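Local coordinates for protein putative phosphomannomutase (Thermus thermophilus, PDB 1TUO) that probably acts as a magnesium-dependent phosphosugar mutase of the phosphohexose mutase family, perhaps with phosphopentomutase activity, at residues A375-D387 against V439-V451. Residues are numbered along the deposited sequence; the frame is centred on the assembly and turned at random.
Sequences ALTGLTHAYDRLD and VRIYVEAQSPELV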
# COMPACT_ATOMS: atom_id res chain seq x y z
N ALA A 375 -1.13 -1.54 26.20
CA ALA A 375 -0.57 -1.73 27.54
C ALA A 375 0.89 -1.31 27.59
O ALA A 375 1.32 -0.60 28.50
CB ALA A 375 -0.70 -3.20 27.95
N LEU A 376 1.67 -1.75 26.60
CA LEU A 376 3.09 -1.41 26.54
C LEU A 376 3.36 0.07 26.29
O LEU A 376 4.40 0.59 26.70
CB LEU A 376 3.78 -2.26 25.47
CG LEU A 376 3.78 -3.77 25.70
CD1 LEU A 376 4.39 -4.48 24.49
CD2 LEU A 376 4.58 -4.09 26.98
N THR A 377 2.45 0.75 25.60
CA THR A 377 2.63 2.18 25.31
C THR A 377 1.98 3.05 26.37
O THR A 377 2.37 4.20 26.55
CB THR A 377 2.02 2.59 23.95
OG1 THR A 377 0.62 2.27 23.94
CG2 THR A 377 2.71 1.88 22.80
N GLY A 378 0.99 2.50 27.05
CA GLY A 378 0.29 3.25 28.08
C GLY A 378 -0.68 4.23 27.45
O GLY A 378 -1.14 5.17 28.10
N LEU A 379 -1.00 4.02 26.18
CA LEU A 379 -1.90 4.90 25.45
C LEU A 379 -3.07 4.15 24.83
O LEU A 379 -2.97 2.96 24.52
CB LEU A 379 -1.14 5.61 24.33
CG LEU A 379 0.06 6.48 24.71
CD1 LEU A 379 0.80 6.91 23.45
CD2 LEU A 379 -0.41 7.69 25.51
N THR A 380 -4.19 4.85 24.67
CA THR A 380 -5.38 4.29 24.05
C THR A 380 -5.45 4.95 22.67
O THR A 380 -5.06 6.10 22.52
CB THR A 380 -6.66 4.61 24.85
OG1 THR A 380 -6.59 3.97 26.13
CG2 THR A 380 -7.89 4.12 24.10
N HIS A 381 -5.96 4.22 21.68
CA HIS A 381 -6.03 4.73 20.32
C HIS A 381 -7.41 4.83 19.70
O HIS A 381 -8.23 3.91 19.82
CB HIS A 381 -5.16 3.85 19.41
CG HIS A 381 -5.35 4.11 17.95
ND1 HIS A 381 -4.69 5.12 17.28
CD2 HIS A 381 -6.15 3.51 17.03
CE1 HIS A 381 -5.07 5.13 16.01
NE2 HIS A 381 -5.95 4.16 15.83
N ALA A 382 -7.66 5.94 19.03
CA ALA A 382 -8.91 6.20 18.32
C ALA A 382 -8.50 7.09 17.15
O ALA A 382 -7.64 7.95 17.31
CB ALA A 382 -9.92 6.90 19.22
N TYR A 383 -9.12 6.90 16.00
CA TYR A 383 -8.73 7.70 14.85
C TYR A 383 -9.80 7.84 13.77
O TYR A 383 -10.67 6.98 13.63
CB TYR A 383 -7.45 7.10 14.25
CG TYR A 383 -7.03 7.68 12.92
CD1 TYR A 383 -7.62 7.26 11.73
CD2 TYR A 383 -6.05 8.67 12.86
CE1 TYR A 383 -7.25 7.80 10.51
CE2 TYR A 383 -5.67 9.22 11.63
CZ TYR A 383 -6.28 8.78 10.47
OH TYR A 383 -5.93 9.32 9.26
N ASP A 384 -9.72 8.94 13.03
CA ASP A 384 -10.64 9.20 11.92
C ASP A 384 -10.08 10.30 11.04
O ASP A 384 -9.21 11.07 11.47
CB ASP A 384 -12.02 9.61 12.43
CG ASP A 384 -13.09 9.48 11.36
OD1 ASP A 384 -14.22 9.97 11.57
OD2 ASP A 384 -12.78 8.89 10.31
N ARG A 385 -10.57 10.38 9.81
CA ARG A 385 -10.13 11.40 8.87
C ARG A 385 -11.32 12.05 8.19
O ARG A 385 -12.29 11.38 7.85
CB ARG A 385 -9.20 10.77 7.82
CG ARG A 385 -8.90 11.67 6.63
CD ARG A 385 -7.80 11.09 5.76
NE ARG A 385 -8.08 9.71 5.35
CZ ARG A 385 -9.06 9.35 4.54
NH1 ARG A 385 -9.88 10.26 4.02
NH2 ARG A 385 -9.23 8.07 4.23
N LEU A 386 -11.24 13.36 7.99
CA LEU A 386 -12.31 14.12 7.34
C LEU A 386 -11.75 14.93 6.17
O LEU A 386 -10.78 15.67 6.32
CB LEU A 386 -12.97 15.07 8.34
CG LEU A 386 -14.01 16.04 7.77
CD1 LEU A 386 -15.13 15.25 7.12
CD2 LEU A 386 -14.54 16.93 8.88
N ASP A 387 -12.37 14.78 5.00
CA ASP A 387 -11.93 15.50 3.81
C ASP A 387 -13.11 15.92 2.96
O ASP A 387 -13.87 16.82 3.33
CB ASP A 387 -10.97 14.63 2.99
CG ASP A 387 -11.55 13.28 2.63
OD1 ASP A 387 -10.85 12.50 1.96
OD2 ASP A 387 -12.71 13.00 3.02
N VAL A 439 -9.28 20.09 1.71
CA VAL A 439 -8.44 19.93 2.89
C VAL A 439 -8.77 18.63 3.60
O VAL A 439 -9.93 18.22 3.68
CB VAL A 439 -8.65 21.10 3.88
CG1 VAL A 439 -7.76 20.91 5.10
CG2 VAL A 439 -8.34 22.42 3.19
N ARG A 440 -7.74 17.97 4.13
CA ARG A 440 -7.92 16.71 4.83
C ARG A 440 -7.52 16.87 6.29
O ARG A 440 -6.44 17.37 6.60
CB ARG A 440 -7.08 15.62 4.18
CG ARG A 440 -7.38 15.44 2.70
CD ARG A 440 -6.56 14.31 2.09
NE ARG A 440 -6.87 13.02 2.70
CZ ARG A 440 -6.37 11.86 2.30
NH1 ARG A 440 -5.52 11.82 1.27
NH2 ARG A 440 -6.71 10.73 2.91
N ILE A 441 -8.41 16.46 7.18
CA ILE A 441 -8.15 16.55 8.61
C ILE A 441 -8.00 15.15 9.20
O ILE A 441 -8.91 14.32 9.10
CB ILE A 441 -9.29 17.31 9.33
CG1 ILE A 441 -9.44 18.71 8.72
CG2 ILE A 441 -8.99 17.42 10.81
CD1 ILE A 441 -10.51 19.58 9.38
N TYR A 442 -6.84 14.90 9.79
CA TYR A 442 -6.55 13.61 10.41
C TYR A 442 -6.55 13.84 11.91
O TYR A 442 -5.93 14.78 12.40
CB TYR A 442 -5.15 13.10 10.01
CG TYR A 442 -4.83 13.15 8.53
CD1 TYR A 442 -4.67 14.37 7.88
CD2 TYR A 442 -4.66 11.98 7.80
CE1 TYR A 442 -4.33 14.43 6.53
CE2 TYR A 442 -4.32 12.03 6.45
CZ TYR A 442 -4.16 13.25 5.82
OH TYR A 442 -3.82 13.31 4.49
N VAL A 443 -7.25 12.99 12.65
CA VAL A 443 -7.31 13.15 14.09
C VAL A 443 -7.09 11.85 14.85
O VAL A 443 -7.67 10.82 14.53
CB VAL A 443 -8.67 13.74 14.57
CG1 VAL A 443 -8.75 13.73 16.08
CG2 VAL A 443 -8.83 15.17 14.05
N GLU A 444 -6.21 11.93 15.85
CA GLU A 444 -5.96 10.81 16.74
C GLU A 444 -6.18 11.32 18.15
O GLU A 444 -5.70 12.41 18.52
CB GLU A 444 -4.52 10.29 16.62
CG GLU A 444 -4.24 9.21 17.66
CD GLU A 444 -2.94 8.47 17.43
OE1 GLU A 444 -1.94 9.12 17.08
OE2 GLU A 444 -2.93 7.23 17.62
N ALA A 445 -6.92 10.56 18.94
CA ALA A 445 -7.21 10.92 20.33
C ALA A 445 -7.43 9.65 21.14
O ALA A 445 -7.43 8.54 20.59
CB ALA A 445 -8.43 11.83 20.39
N GLN A 446 -7.65 9.81 22.44
CA GLN A 446 -7.85 8.67 23.33
C GLN A 446 -9.16 7.91 23.16
O GLN A 446 -9.24 6.73 23.51
CB GLN A 446 -7.71 9.13 24.78
CG GLN A 446 -7.00 8.13 25.69
CD GLN A 446 -5.51 8.01 25.39
OE1 GLN A 446 -4.80 7.24 26.04
NE2 GLN A 446 -5.03 8.79 24.43
N SER A 447 -10.19 8.57 22.63
CA SER A 447 -11.48 7.91 22.46
C SER A 447 -12.13 8.33 21.15
O SER A 447 -11.79 9.37 20.58
CB SER A 447 -12.42 8.28 23.60
OG SER A 447 -12.74 9.66 23.55
N PRO A 448 -13.08 7.52 20.64
CA PRO A 448 -13.74 7.87 19.39
C PRO A 448 -14.59 9.13 19.60
O PRO A 448 -14.81 9.90 18.67
CB PRO A 448 -14.62 6.65 19.09
CG PRO A 448 -13.93 5.53 19.82
CD PRO A 448 -13.52 6.19 21.11
N GLU A 449 -15.08 9.32 20.82
CA GLU A 449 -15.90 10.49 21.12
C GLU A 449 -15.10 11.77 21.04
O GLU A 449 -15.58 12.77 20.51
CB GLU A 449 -16.54 10.37 22.51
CG GLU A 449 -17.64 9.31 22.57
CD GLU A 449 -17.10 7.91 22.38
OE1 GLU A 449 -17.79 7.10 21.73
OE2 GLU A 449 -15.99 7.62 22.88
N LEU A 450 -13.87 11.73 21.55
CA LEU A 450 -13.02 12.92 21.51
C LEU A 450 -12.57 13.16 20.08
O LEU A 450 -12.44 14.31 19.65
CB LEU A 450 -11.80 12.75 22.41
CG LEU A 450 -10.85 13.95 22.40
CD1 LEU A 450 -11.61 15.23 22.79
CD2 LEU A 450 -9.71 13.71 23.37
N VAL A 451 -12.32 12.08 19.34
CA VAL A 451 -11.94 12.20 17.95
C VAL A 451 -13.05 12.96 17.21
O VAL A 451 -12.79 13.92 16.49
CB VAL A 451 -11.75 10.82 17.28
CG1 VAL A 451 -11.63 10.96 15.77
CG2 VAL A 451 -10.51 10.15 17.85
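Asp384 and Val443 form a hydrogen-bonded antiparallel pair at the middle of strands 382-386 and 440-445 and illustrate how an edge strand satisfies the backbone groups on its inner side. Val443 N reaches Asp384 O at 3.0 Å, and Asp384 N answers to Val443 O. Leu386 and Ile441 repeat the exchange, with Ile441 N 2.6 Å from Leu386 O. Ala382 O takes Ala445 N; nearer the 375-381 end, side chains also take part. The amide of Gln446 swings back through a bend at chi2 (71°), and its OE1 accepts Thr380 N at 2.8 Å from above the carbonyl plane rather than on a lone pair. Meanwhile its CG packs against Thr380 CB. With an alanine here, Thr380 N would probably be left without this acceptor and Thr380 CB without the carbon chain beside it.

On the face bearing Tyr383 and Arg385, the extended Glu444 side chain crosses His381 at about a right angle. His381 ND1 donates to Glu444 OE2 over 2.8 Å, in the plane of the ring and on the anti side of the carboxylate. The same OE2 is also bound by Thr294 OG1, while OE1 takes Trp295 N, so both oxygens of this buried acid are matched. Farther along, Arg440 NH2 is modelled over the guanidinium face of Arg385, 3.0 Å from NE, an unusually short and doubtful approach of two donors. Asp387 OD1 forms a salt bridge with Arg385 NH1 and may offset some of the positive charge. On the reverse face, Val451 fits its two methyls against the CB atoms of Ala382 and Asp384.

Strand 382-386 thus closes one edge of the C-terminal domain's antiparallel sheet, with 440-445 between it and strand 426-431, helix 448-459 packed on the Ile441 and Val443 face, and helix 296-304 touching Leu379 and Glu444.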